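Long-range contact in uncharacterized ACR, COG1565 superfamily (Burkholderia thailandensis, PDB 4F3N), which is of unknown function but has a methyltransferase fold and may act as a protein-arginine methyltransferase that uses S-adenosylmethionine: residues Gly359-Ala364 and Asp421-Gly426. Numbering follows the deposited sequence.
Sequences GYTSQA and DAFARG. With SO4 (sulfate ion), chain C.
Gly359 lies flat against the aromatic ring of Phe423. Its CA stands 3.6 Å from the centroid of the Phe423 ring and only 11° off the ring normal, the geometry of a CH-pi contact made over one face. With no side chain on Gly359, nothing stands between CA and the ring, which packs directly on the backbone. Further along the strand, the peptide to Tyr360 continues the contact obliquely, with Tyr360 N 3.7 Å from Phe423 CE1. The Tyr360 side chain starts out away from the loop and packs on Pro302 and Leu432, while its backbone N is hydrogen-bonded to Asp427 OD1, from the residue next after Gly426.

Thr361 splits its two branches between two partners. Its methyl CG2 comes within 3.8 Å of Phe423 CD1, neither squarely over the face nor at the edge, while the hydroxyl lies anti to the backbone N (chi1 -165°), which directs it to Gly426 and leaves CG2 beside the ring. There Thr361 OG1 donates a hydrogen bond to Gly426 O at 3.0 Å. The donor sits above the carbonyl plane of Gly426, 43° out of it. Gly426 also donates through its backbone N to O4 of a sulfate ion, probably from the crystallisation liquor, at 2.7 Å.

Strand 356-362 is the outermost strand at its end of the seven-stranded methyltransferase sheet. Phe423 also touches Val409 and Ala411 of neighbouring strand 407-414 and meets Phe366 edge-to-face. The contact therefore joins a largely apolar seat, in which a ring covers bare backbone, to one polar tie at exposed Gly426, and the loop is held against the sheet's edge strand by both dispersion and a hydrogen bond.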
loop_
_atom_site.group_PDB
_atom_site.type_symbol
_atom_site.label_atom_id
_atom_site.label_comp_id
_atom_site.label_asym_id
_atom_site.label_seq_id
_atom_site.Cartn_x
_atom_site.Cartn_y
_atom_site.Cartn_z
ATOM N N GLY A 359 -11.670 11.380 5.789
ATOM C CA GLY A 359 -10.693 12.413 5.503
ATOM C C GLY A 359 -9.705 11.992 4.444
ATOM O O GLY A 359 -9.641 10.815 4.104
ATOM N N TYR A 360 -8.920 12.959 3.974
ATOM C CA TYR A 360 -7.821 12.786 3.000
ATOM C C TYR A 360 -6.836 13.941 3.203
ATOM O O TYR A 360 -7.220 15.097 3.077
ATOM C CB TYR A 360 -8.320 12.737 1.541
ATOM C CG TYR A 360 -7.209 12.862 0.591
ATOM C CD1 TYR A 360 -6.336 11.812 0.401
ATOM C CD2 TYR A 360 -6.937 14.053 -0.029
ATOM C CE1 TYR A 360 -5.239 11.944 -0.416
ATOM C CE2 TYR A 360 -5.850 14.188 -0.850
ATOM C CZ TYR A 360 -5.003 13.127 -1.042
ATOM O OH TYR A 360 -3.888 13.229 -1.823
ATOM N N THR A 361 -5.593 13.629 3.551
ATOM C CA THR A 361 -4.597 14.663 3.723
ATOM C C THR A 361 -3.217 14.056 3.597
ATOM O O THR A 361 -3.090 12.837 3.374
ATOM C CB THR A 361 -4.793 15.433 5.050
ATOM O OG1 THR A 361 -4.013 16.642 5.002
ATOM C CG2 THR A 361 -4.410 14.556 6.232
ATOM N N SER A 362 -2.178 14.873 3.692
ATOM C CA SER A 362 -0.817 14.356 3.593
ATOM C C SER A 362 -0.445 13.661 4.901
ATOM O O SER A 362 -0.998 13.924 5.962
ATOM C CB SER A 362 0.173 15.449 3.243
ATOM O OG SER A 362 0.463 16.256 4.360
ATOM N N GLN A 363 0.462 12.694 4.832
ATOM C CA GLN A 363 0.955 12.078 6.070
ATOM C C GLN A 363 1.475 13.113 7.054
ATOM O O GLN A 363 1.260 12.991 8.247
ATOM C CB GLN A 363 2.102 11.100 5.737
ATOM C CG GLN A 363 2.725 10.490 6.978
ATOM C CD GLN A 363 3.563 9.276 6.655
ATOM O OE1 GLN A 363 3.026 8.216 6.359
ATOM N NE2 GLN A 363 4.902 9.421 6.718
ATOM N N ALA A 364 2.186 14.125 6.572
ATOM C CA ALA A 364 2.664 15.185 7.485
ATOM C C ALA A 364 1.527 15.833 8.262
ATOM O O ALA A 364 1.570 15.945 9.489
ATOM C CB ALA A 364 3.439 16.267 6.744
ATOM N N ASP A 421 -9.845 14.431 14.889
ATOM C CA ASP A 421 -8.826 15.473 15.119
ATOM C C ASP A 421 -7.722 15.329 14.072
ATOM O O ASP A 421 -7.171 16.318 13.588
ATOM C CB ASP A 421 -8.247 15.357 16.540
ATOM C CG ASP A 421 -9.293 15.657 17.635
ATOM O OD1 ASP A 421 -10.419 16.075 17.306
ATOM O OD2 ASP A 421 -8.993 15.442 18.817
ATOM N N ALA A 422 -7.402 14.096 13.689
ATOM C CA ALA A 422 -6.307 13.909 12.727
ATOM C C ALA A 422 -6.519 14.534 11.366
ATOM O O ALA A 422 -5.520 14.823 10.679
ATOM C CB ALA A 422 -5.950 12.435 12.585
ATOM N N PHE A 423 -7.774 14.783 10.988
ATOM C CA PHE A 423 -8.100 15.383 9.708
ATOM C C PHE A 423 -8.697 16.792 9.863
ATOM O O PHE A 423 -9.092 17.399 8.853
ATOM C CB PHE A 423 -9.108 14.523 8.931
ATOM C CG PHE A 423 -8.596 13.157 8.489
ATOM C CD1 PHE A 423 -7.662 13.027 7.469
ATOM C CD2 PHE A 423 -9.077 12.010 9.085
ATOM C CE1 PHE A 423 -7.239 11.767 7.053
ATOM C CE2 PHE A 423 -8.646 10.740 8.695
ATOM C CZ PHE A 423 -7.730 10.623 7.673
ATOM N N ALA A 424 -8.761 17.334 11.080
ATOM C CA ALA A 424 -9.545 18.598 11.329
ATOM C C ALA A 424 -8.864 19.894 10.870
ATOM O O ALA A 424 -9.497 20.963 10.803
ATOM C CB ALA A 424 -9.919 18.706 12.810
ATOM N N ARG A 425 -7.577 19.864 10.622
ATOM C CA ARG A 425 -6.888 21.012 10.029
ATOM C C ARG A 425 -6.229 20.546 8.740
ATOM O O ARG A 425 -5.584 19.489 8.716
ATOM C CB ARG A 425 -5.853 21.598 11.022
ATOM N N GLY A 426 -6.478 21.253 7.639
ATOM C CA GLY A 426 -5.733 21.019 6.407
ATOM C C GLY A 426 -6.230 19.827 5.626
ATOM O O GLY A 426 -5.458 19.216 4.872
HETATM S S SO4 C . -8.145 24.273 7.296
HETATM O O1 SO4 C . -7.913 23.609 5.986
HETATM O O2 SO4 C . -7.842 25.721 7.135
HETATM O O3 SO4 C . -9.545 24.042 7.709
HETATM O O4 SO4 C . -7.233 23.747 8.331
#